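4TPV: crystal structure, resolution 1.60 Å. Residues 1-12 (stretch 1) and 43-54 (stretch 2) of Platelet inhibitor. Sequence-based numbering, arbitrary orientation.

Stretch 1 (1-12) DYSLCQQREKLD
Stretch 2 (43-54) VYDCTLEEKAYK

Arg8 makes the main polar contact between the stretches. Arg8 NE donates to Glu49 OE1 at 3.0 Å, and Arg8 NH2 to Glu50 OE1 at 3.0 Å. Both are salt bridges, nearly straight, and both OE1 atoms lie near the guanidinium plane, at its edge. Arg8 has chi1 to chi4 of m, m, t and 180°. Glu49 is t, t, and Glu50 is t, p. The edge meets both acids, and a face is left for Tyr53. The Arg8 guanidinium lies flat on the Tyr53 ring, planes at 11° and centres 4.1 Å apart. Arg8 CD sits 3.9 Å from the centroid of the Tyr53 ring, over its face. Tyr53 has chi1 -93°, between wells.

The covalent link is the disulfide Cys5 SG to Cys46 SG, 2.0 Å, chi3 -101°. Both cysteines are m at chi1. Cys5 CA and Cys46 CA are 5.2 Å apart, and Arg8 CA and Tyr53 CA 9.6 Å. Stretch 1 thus advances from Cys5 to Arg8 as the helix advances from Cys46 to Tyr53.

Stretch 1 has no regular helix or strand. A type I turn runs from Tyr2 to Cys5, closed by Cys5 N to Tyr2 O at 3.0 Å. Residues 5 to 8 are extended. Stretch 2 is strand at 43-44 and helix from 46. Asp45 caps the helix, Asp45 OD1 accepting from Leu48 N at 2.8 Å. Cys46, Glu49 and Tyr53 all point toward stretch 1.

Glu49 is buried, but its charge is answered: OE1 meets Arg8, and Glu49 OE2 accepts from Tyr44 OH at 2.6 Å. Water 3 accepts from Gln6 N at 2.8 Å and donates to Glu49 OE1 at 2.6 Å.

Packing completes the contact, which buries 574 Å² in all. The edge of Tyr2 (chi1 m) faces the Tyr44 ring (chi1 t), planes at 78°. Buried Leu11 (t, p) places Leu11 CD2 4.2 Å from Tyr53 CE2, at the ring edge. Leu4 CB lies 4.1 Å from Cys46 CB; Leu4 is otherwise exposed.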

ATOM      1  N   ASP A   1      -5.217  -7.467 -13.425  1.00 44.69           N
ATOM      2  CA  ASP A   1      -5.344  -8.906 -13.634  1.00 44.04           C
ATOM      3  C   ASP A   1      -5.338  -9.671 -12.307  1.00 41.25           C
ATOM      4  O   ASP A   1      -4.342  -9.660 -11.580  1.00 46.07           O
ATOM      5  CB  ASP A   1      -4.219  -9.406 -14.543  1.00 49.75           C
ATOM      6  CG  ASP A   1      -4.300 -10.898 -14.808  1.00 55.31           C
ATOM      7  OD1 ASP A   1      -5.350 -11.507 -14.520  1.00 56.63           O
ATOM      8  OD2 ASP A   1      -3.310 -11.465 -15.317  1.00 59.75           O
ATOM      9  N   TYR A   2      -6.447 -10.342 -12.002  1.00 30.23           N
ATOM     10  CA  TYR A   2      -6.564 -11.099 -10.754  1.00 21.26           C
ATOM     11  C   TYR A   2      -6.743 -12.578 -10.998  1.00 24.55           C
ATOM     12  O   TYR A   2      -7.291 -13.272 -10.146  1.00 23.22           O
ATOM     13  CB  TYR A   2      -7.742 -10.614  -9.915  1.00 23.56           C
ATOM     14  CG  TYR A   2      -7.809  -9.124  -9.791  1.00 20.88           C
ATOM     15  CD1 TYR A   2      -6.842  -8.424  -9.084  1.00 18.34           C
ATOM     16  CD2 TYR A   2      -8.841  -8.409 -10.380  1.00 24.27           C
ATOM     17  CE1 TYR A   2      -6.901  -7.045  -8.976  1.00 23.19           C
ATOM     18  CE2 TYR A   2      -8.905  -7.042 -10.278  1.00 23.96           C
ATOM     19  CZ  TYR A   2      -7.940  -6.363  -9.579  1.00 23.83           C
ATOM     20  OH  TYR A   2      -8.031  -5.004  -9.491  1.00 27.01           O
ATOM     21  N   SER A   3      -6.287 -13.059 -12.150  1.00 30.54           N
ATOM     22  CA  SER A   3      -6.540 -14.440 -12.535  1.00 32.95           C
ATOM     23  C   SER A   3      -5.901 -15.438 -11.565  1.00 30.28           C
ATOM     24  O   SER A   3      -6.378 -16.561 -11.415  1.00 30.03           O
ATOM     25  CB  SER A   3      -6.042 -14.692 -13.964  1.00 35.41           C
ATOM     26  OG  SER A   3      -4.665 -14.382 -14.102  1.00 36.79           O
ATOM     27  N   LEU A   4      -4.830 -15.026 -10.897  1.00 20.93           N
ATOM     28  CA  LEU A   4      -4.082 -15.940 -10.033  1.00 22.27           C
ATOM     29  C   LEU A   4      -4.608 -15.903  -8.604  1.00 19.69           C
ATOM     30  O   LEU A   4      -4.080 -16.570  -7.717  1.00 17.14           O
ATOM     31  CB  LEU A   4      -2.600 -15.592 -10.045  1.00 22.40           C
ATOM     32  CG  LEU A   4      -1.985 -15.521 -11.440  1.00 30.84           C
ATOM     33  CD1 LEU A   4      -0.516 -15.140 -11.351  1.00 36.51           C
ATOM     34  CD2 LEU A   4      -2.156 -16.843 -12.140  1.00 27.81           C
ATOM     35  N   CYS A   5      -5.639 -15.096  -8.387  1.00 16.30           N
ATOM     36  CA  CYS A   5      -6.278 -15.053  -7.083  1.00 19.40           C
ATOM     37  C   CYS A   5      -7.375 -16.078  -7.028  1.00 22.97           C
ATOM     38  O   CYS A   5      -8.016 -16.386  -8.039  1.00 28.20           O
ATOM     39  CB  CYS A   5      -6.865 -13.678  -6.771  1.00 12.97           C
ATOM     40  SG  CYS A   5      -5.691 -12.389  -6.250  1.00 16.88           S
ATOM     41  N   GLN A   6      -7.600 -16.598  -5.834  1.00 19.88           N
ATOM     42  CA  GLN A   6      -8.628 -17.604  -5.633  1.00 18.94           C
ATOM     43  C   GLN A   6      -9.857 -16.952  -5.030  1.00 20.95           C
ATOM     44  O   GLN A   6      -9.812 -15.787  -4.599  1.00 18.53           O
ATOM     45  CB  GLN A   6      -8.123 -18.704  -4.723  1.00 20.03           C
ATOM     46  CG  GLN A   6      -8.062 -18.274  -3.280  1.00 18.68           C
ATOM     47  CD  GLN A   6      -7.284 -19.234  -2.436  1.00 20.90           C
ATOM     48  OE1 GLN A   6      -6.052 -19.162  -2.371  1.00 25.28           O
ATOM     49  NE2 GLN A   6      -7.990 -20.149  -1.776  1.00 25.29           N
ATOM     50  N   GLN A   7     -10.961 -17.694  -5.001  1.00 23.23           N
ATOM     51  CA  GLN A   7     -12.187 -17.166  -4.425  1.00 20.46           C
ATOM     52  C   GLN A   7     -11.998 -16.917  -2.935  1.00 20.42           C
ATOM     53  O   GLN A   7     -11.569 -17.799  -2.207  1.00 20.04           O
ATOM     54  CB  GLN A   7     -13.361 -18.122  -4.650  1.00 26.81           C
ATOM     55  CG  GLN A   7     -14.707 -17.415  -4.576  1.00 36.98           C
ATOM     56  CD  GLN A   7     -15.794 -18.263  -3.950  1.00 42.71           C
ATOM     57  OE1 GLN A   7     -15.898 -19.466  -4.216  1.00 38.67           O
ATOM     58  NE2 GLN A   7     -16.617 -17.637  -3.108  1.00 39.29           N
ATOM     59  N   ARG A   8     -12.300 -15.703  -2.486  1.00 17.19           N
ATOM     60  CA  ARG A   8     -12.248 -15.404  -1.065  1.00 16.41           C
ATOM     61  C   ARG A   8     -13.635 -15.081  -0.550  1.00 22.22           C
ATOM     62  O   ARG A   8     -14.462 -14.527  -1.274  1.00 24.93           O
ATOM     63  CB  ARG A   8     -11.301 -14.237  -0.777  1.00 15.57           C
ATOM     64  CG  ARG A   8      -9.879 -14.447  -1.291  1.00 14.59           C
ATOM     65  CD  ARG A   8      -9.080 -15.501  -0.519  1.00 15.79           C
ATOM     66  NE  ARG A   8      -7.685 -15.492  -0.968  1.00 16.07           N
ATOM     67  CZ  ARG A   8      -6.731 -16.288  -0.494  1.00 17.22           C
ATOM     68  NH1 ARG A   8      -7.004 -17.146   0.466  1.00 14.43           N
ATOM     69  NH2 ARG A   8      -5.491 -16.205  -0.959  1.00 16.68           N
ATOM     70  N   GLU A   9     -13.875 -15.403   0.709  1.00 24.25           N
ATOM     71  CA  GLU A   9     -15.194 -15.231   1.288  1.00 27.59           C
ATOM     72  C   GLU A   9     -15.601 -13.770   1.423  1.00 24.83           C
ATOM     73  O   GLU A   9     -16.763 -13.429   1.207  1.00 24.88           O
ATOM     74  CB  GLU A   9     -15.251 -15.908   2.652  1.00 30.43           C
ATOM     75  CG  GLU A   9     -16.406 -15.430   3.494  1.00 42.72           C
ATOM     76  CD  GLU A   9     -16.673 -16.341   4.658  1.00 52.13           C
ATOM     77  OE1 GLU A   9     -15.930 -17.334   4.812  1.00 51.83           O
ATOM     78  OE2 GLU A   9     -17.630 -16.066   5.411  1.00 61.71           O
ATOM     79  N   LYS A  10     -14.649 -12.908   1.778  1.00 19.69           N
ATOM     80  CA  LYS A  10     -14.960 -11.510   2.094  1.00 24.16           C
ATOM     81  C   LYS A  10     -14.232 -10.506   1.192  1.00 23.00           C
ATOM     82  O   LYS A  10     -14.190  -9.300   1.480  1.00 21.76           O
ATOM     83  CB  LYS A  10     -14.627 -11.225   3.567  1.00 25.44           C
ATOM     84  CG  LYS A  10     -15.390 -12.109   4.550  1.00 27.92           C
ATOM     85  CD  LYS A  10     -14.954 -11.858   5.987  1.00 32.46           C
ATOM     86  CE  LYS A  10     -15.591 -10.607   6.576  1.00 30.73           C
ATOM     87  NZ  LYS A  10     -17.059 -10.781   6.827  1.00 29.34           N
ATOM     88  N   LEU A  11     -13.678 -11.001   0.092  1.00 16.64           N
ATOM     89  CA  LEU A  11     -12.915 -10.170  -0.830  1.00 14.40           C
ATOM     90  C   LEU A  11     -13.180 -10.659  -2.261  1.00 16.32           C
ATOM     91  O   LEU A  11     -13.133 -11.869  -2.510  1.00 21.89           O
ATOM     92  CB  LEU A  11     -11.417 -10.248  -0.485  1.00 16.81           C
ATOM     93  CG  LEU A  11     -10.477  -9.394  -1.332  1.00 13.69           C
ATOM     94  CD1 LEU A  11     -10.638  -7.931  -0.982  1.00 17.20           C
ATOM     95  CD2 LEU A  11      -9.012  -9.825  -1.167  1.00 16.48           C
ATOM     96  N   ASP A  12     -13.505  -9.749  -3.183  1.00 14.19           N
ATOM     97  CA  ASP A  12     -13.644 -10.115  -4.594  1.00 19.44           C
ATOM     98  C   ASP A  12     -12.840  -9.183  -5.500  1.00 17.40           C
ATOM     99  O   ASP A  12     -12.159  -8.283  -5.012  1.00 14.09           O
ATOM    100  CB  ASP A  12     -15.114 -10.121  -5.010  1.00 19.13           C
ATOM    101  CG  ASP A  12     -15.822  -8.815  -4.681  1.00 18.70           C
ATOM    102  OD1 ASP A  12     -15.152  -7.771  -4.504  1.00 22.24           O
ATOM    103  OD2 ASP A  12     -17.065  -8.825  -4.603  1.00 24.37           O
ATOM    104  N   VAL A  43       0.692  -2.254  -8.168  1.00  8.55           N
ATOM    105  CA  VAL A  43      -0.111  -3.225  -8.899  1.00  8.58           C
ATOM    106  C   VAL A  43      -0.580  -4.286  -7.913  1.00 11.72           C
ATOM    107  O   VAL A  43       0.173  -4.662  -7.019  1.00 13.40           O
ATOM    108  CB  VAL A  43       0.699  -3.875 -10.038  1.00 12.22           C
ATOM    109  CG1 VAL A  43      -0.071  -5.044 -10.657  1.00 19.19           C
ATOM    110  CG2 VAL A  43       1.076  -2.825 -11.070  1.00 13.05           C
ATOM    111  N   TYR A  44      -1.811  -4.767  -8.048  1.00 11.21           N
ATOM    112  CA  TYR A  44      -2.271  -5.823  -7.142  1.00  9.99           C
ATOM    113  C   TYR A  44      -1.451  -7.104  -7.369  1.00 10.86           C
ATOM    114  O   TYR A  44      -1.066  -7.412  -8.493  1.00 14.27           O
ATOM    115  CB  TYR A  44      -3.762  -6.110  -7.323  1.00 10.24           C
ATOM    116  CG  TYR A  44      -4.339  -6.771  -6.093  1.00  9.58           C
ATOM    117  CD1 TYR A  44      -4.662  -6.013  -4.972  1.00 14.63           C
ATOM    118  CD2 TYR A  44      -4.508  -8.164  -6.032  1.00 10.72           C
ATOM    119  CE1 TYR A  44      -5.157  -6.593  -3.837  1.00 11.74           C
ATOM    120  CE2 TYR A  44      -5.005  -8.762  -4.890  1.00  9.18           C
ATOM    121  CZ  TYR A  44      -5.327  -7.974  -3.794  1.00  8.40           C
ATOM    122  OH  TYR A  44      -5.812  -8.538  -2.643  1.00  9.74           O
ATOM    123  N   ASP A  45      -1.169  -7.837  -6.295  1.00  9.29           N
ATOM    124  CA  ASP A  45      -0.320  -9.024  -6.400  1.00  9.41           C
ATOM    125  C   ASP A  45      -0.970 -10.161  -5.641  1.00  9.90           C
ATOM    126  O   ASP A  45      -1.121 -10.094  -4.416  1.00 10.90           O
ATOM    127  CB  ASP A  45       1.080  -8.731  -5.843  1.00  9.93           C
ATOM    128  CG  ASP A  45       2.037  -9.882  -6.047  1.00 22.08           C
ATOM    129  OD1 ASP A  45       1.988 -10.853  -5.258  1.00 21.79           O
ATOM    130  OD2 ASP A  45       2.836  -9.805  -7.003  1.00 30.77           O
ATOM    131  N   CYS A  46      -1.422 -11.179  -6.369  1.00  9.60           N
ATOM    132  CA  CYS A  46      -2.169 -12.253  -5.712  1.00 12.99           C
ATOM    133  C   CYS A  46      -1.279 -13.109  -4.807  1.00 12.22           C
ATOM    134  O   CYS A  46      -1.781 -13.758  -3.901  1.00 12.47           O
ATOM    135  CB  CYS A  46      -2.890 -13.120  -6.740  1.00 12.07           C
ATOM    136  SG  CYS A  46      -4.190 -12.205  -7.601  1.00 16.67           S
ATOM    137  N   THR A  47       0.036 -13.098  -5.023  1.00 10.09           N
ATOM    138  CA  THR A  47       0.945 -13.756  -4.091  1.00 10.81           C
ATOM    139  C   THR A  47       1.008 -13.034  -2.730  1.00 11.18           C
ATOM    140  O   THR A  47       0.981 -13.682  -1.670  1.00 10.28           O
ATOM    141  CB  THR A  47       2.342 -13.867  -4.703  1.00 18.06           C
ATOM    142  OG1 THR A  47       2.272 -14.786  -5.808  1.00 19.91           O
ATOM    143  CG2 THR A  47       3.324 -14.402  -3.684  1.00 24.23           C
ATOM    144  N   LEU A  48       1.081 -11.706  -2.750  1.00 10.74           N
ATOM    145  CA  LEU A  48       0.991 -10.935  -1.518  1.00  9.89           C
ATOM    146  C   LEU A  48      -0.373 -11.087  -0.858  1.00 12.00           C
ATOM    147  O   LEU A  48      -0.468 -11.065   0.367  1.00 13.13           O
ATOM    148  CB  LEU A  48       1.269  -9.459  -1.788  1.00 10.42           C
ATOM    149  CG  LEU A  48       2.713  -9.202  -2.153  1.00  9.38           C
ATOM    150  CD1 LEU A  48       2.935  -7.697  -2.272  1.00  9.95           C
ATOM    151  CD2 LEU A  48       3.653  -9.800  -1.103  1.00 16.56           C
ATOM    152  N   GLU A  49      -1.427 -11.250  -1.660  1.00 11.49           N
ATOM    153  CA  GLU A  49      -2.738 -11.504  -1.066  1.00 10.71           C
ATOM    154  C   GLU A  49      -2.716 -12.791  -0.247  1.00 10.55           C
ATOM    155  O   GLU A  49      -3.246 -12.833   0.869  1.00 11.19           O
ATOM    156  CB  GLU A  49      -3.850 -11.587  -2.120  1.00 10.83           C
ATOM    157  CG  GLU A  49      -5.189 -12.068  -1.527  1.00  9.27           C
ATOM    158  CD  GLU A  49      -6.346 -12.025  -2.519  1.00  9.93           C
ATOM    159  OE1 GLU A  49      -7.016 -13.076  -2.684  1.00 12.45           O
ATOM    160  OE2 GLU A  49      -6.595 -10.956  -3.106  1.00 12.33           O
ATOM    161  N   GLU A  50      -2.115 -13.850  -0.786  1.00  9.81           N
ATOM    162  CA  GLU A  50      -2.039 -15.095  -0.029  1.00  9.77           C
ATOM    163  C   GLU A  50      -1.205 -14.902   1.251  1.00 11.90           C
ATOM    164  O   GLU A  50      -1.571 -15.410   2.311  1.00 11.41           O
ATOM    165  CB  GLU A  50      -1.468 -16.223  -0.879  1.00 10.48           C
ATOM    166  CG  GLU A  50      -1.043 -17.443  -0.058  1.00 11.00           C
ATOM    167  CD  GLU A  50      -2.193 -18.277   0.503  1.00 14.68           C
ATOM    168  OE1 GLU A  50      -3.375 -17.931   0.297  1.00 15.28           O
ATOM    169  OE2 GLU A  50      -1.889 -19.290   1.169  1.00 15.93           O
ATOM    170  N   LYS A  51      -0.120 -14.134   1.159  1.00 11.00           N
ATOM    171  CA  LYS A  51       0.687 -13.822   2.339  1.00 10.86           C
ATOM    172  C   LYS A  51      -0.162 -13.066   3.364  1.00 10.17           C
ATOM    173  O   LYS A  51      -0.100 -13.324   4.581  1.00 11.72           O
ATOM    174  CB  LYS A  51       1.917 -12.996   1.937  1.00 14.94           C
ATOM    175  CG  LYS A  51       2.943 -12.771   3.043  1.00 17.71           C
ATOM    176  CD  LYS A  51       4.091 -11.916   2.517  1.00 20.02           C
ATOM    177  CE  LYS A  51       5.115 -11.636   3.614  1.00 26.98           C
ATOM    178  NZ  LYS A  51       6.076 -10.564   3.216  1.00 32.49           N
ATOM    179  N   ALA A  52      -0.976 -12.154   2.858  1.00 10.72           N
ATOM    180  CA  ALA A  52      -1.849 -11.378   3.734  1.00  8.62           C
ATOM    181  C   ALA A  52      -2.885 -12.258   4.429  1.00  8.97           C
ATOM    182  O   ALA A  52      -3.165 -12.055   5.618  1.00 10.38           O
ATOM    183  CB  ALA A  52      -2.536 -10.254   2.937  1.00  8.95           C
ATOM    184  N   TYR A  53      -3.451 -13.241   3.712  1.00  9.29           N
ATOM    185  CA  TYR A  53      -4.419 -14.150   4.334  1.00 10.48           C
ATOM    186  C   TYR A  53      -3.751 -15.029   5.387  1.00 12.38           C
ATOM    187  O   TYR A  53      -4.279 -15.202   6.483  1.00 12.57           O
ATOM    188  CB  TYR A  53      -5.156 -15.014   3.278  1.00 10.07           C
ATOM    189  CG  TYR A  53      -6.430 -14.346   2.858  1.00 10.02           C
ATOM    190  CD1 TYR A  53      -7.571 -14.430   3.652  1.00 11.71           C
ATOM    191  CD2 TYR A  53      -6.476 -13.548   1.732  1.00  9.92           C
ATOM    192  CE1 TYR A  53      -8.737 -13.766   3.315  1.00 10.22           C
ATOM    193  CE2 TYR A  53      -7.637 -12.863   1.385  1.00 10.35           C
ATOM    194  CZ  TYR A  53      -8.772 -12.985   2.181  1.00  9.94           C
ATOM    195  OH  TYR A  53      -9.928 -12.323   1.854  1.00 11.98           O
ATOM    196  N   LYS A  54      -2.590 -15.576   5.066  1.00 12.51           N
ATOM    197  CA  LYS A  54      -1.918 -16.458   5.996  1.00 13.19           C
ATOM    198  C   LYS A  54      -1.599 -15.709   7.288  1.00 13.43           C
ATOM    199  O   LYS A  54      -1.663 -16.283   8.380  1.00 15.04           O
ATOM    200  CB  LYS A  54      -0.654 -17.042   5.357  1.00 15.68           C
ATOM    201  CG  LYS A  54      -0.952 -18.177   4.354  1.00 15.02           C
ATOM    202  CD  LYS A  54      -1.511 -19.415   5.055  1.00 15.57           C
ATOM    203  CE  LYS A  54      -1.781 -20.597   4.095  1.00 19.03           C
ATOM    204  NZ  LYS A  54      -3.004 -20.463   3.245  1.00 16.55           N
TER
HETATM  205  O   HOH W   1      -2.343  -6.917 -11.355  1.00 43.09           O
HETATM  206  O   HOH W   2      -5.292 -19.549   1.014  1.00 17.61           O
HETATM  207  O   HOH W   3      -6.266 -15.321  -3.725  1.00 25.23           O
HETATM  208  O   HOH W   4      -3.847 -15.776  -3.570  1.00 26.27           O
HETATM  209  O   HOH W   5     -12.098 -13.504   2.837  1.00 21.03           O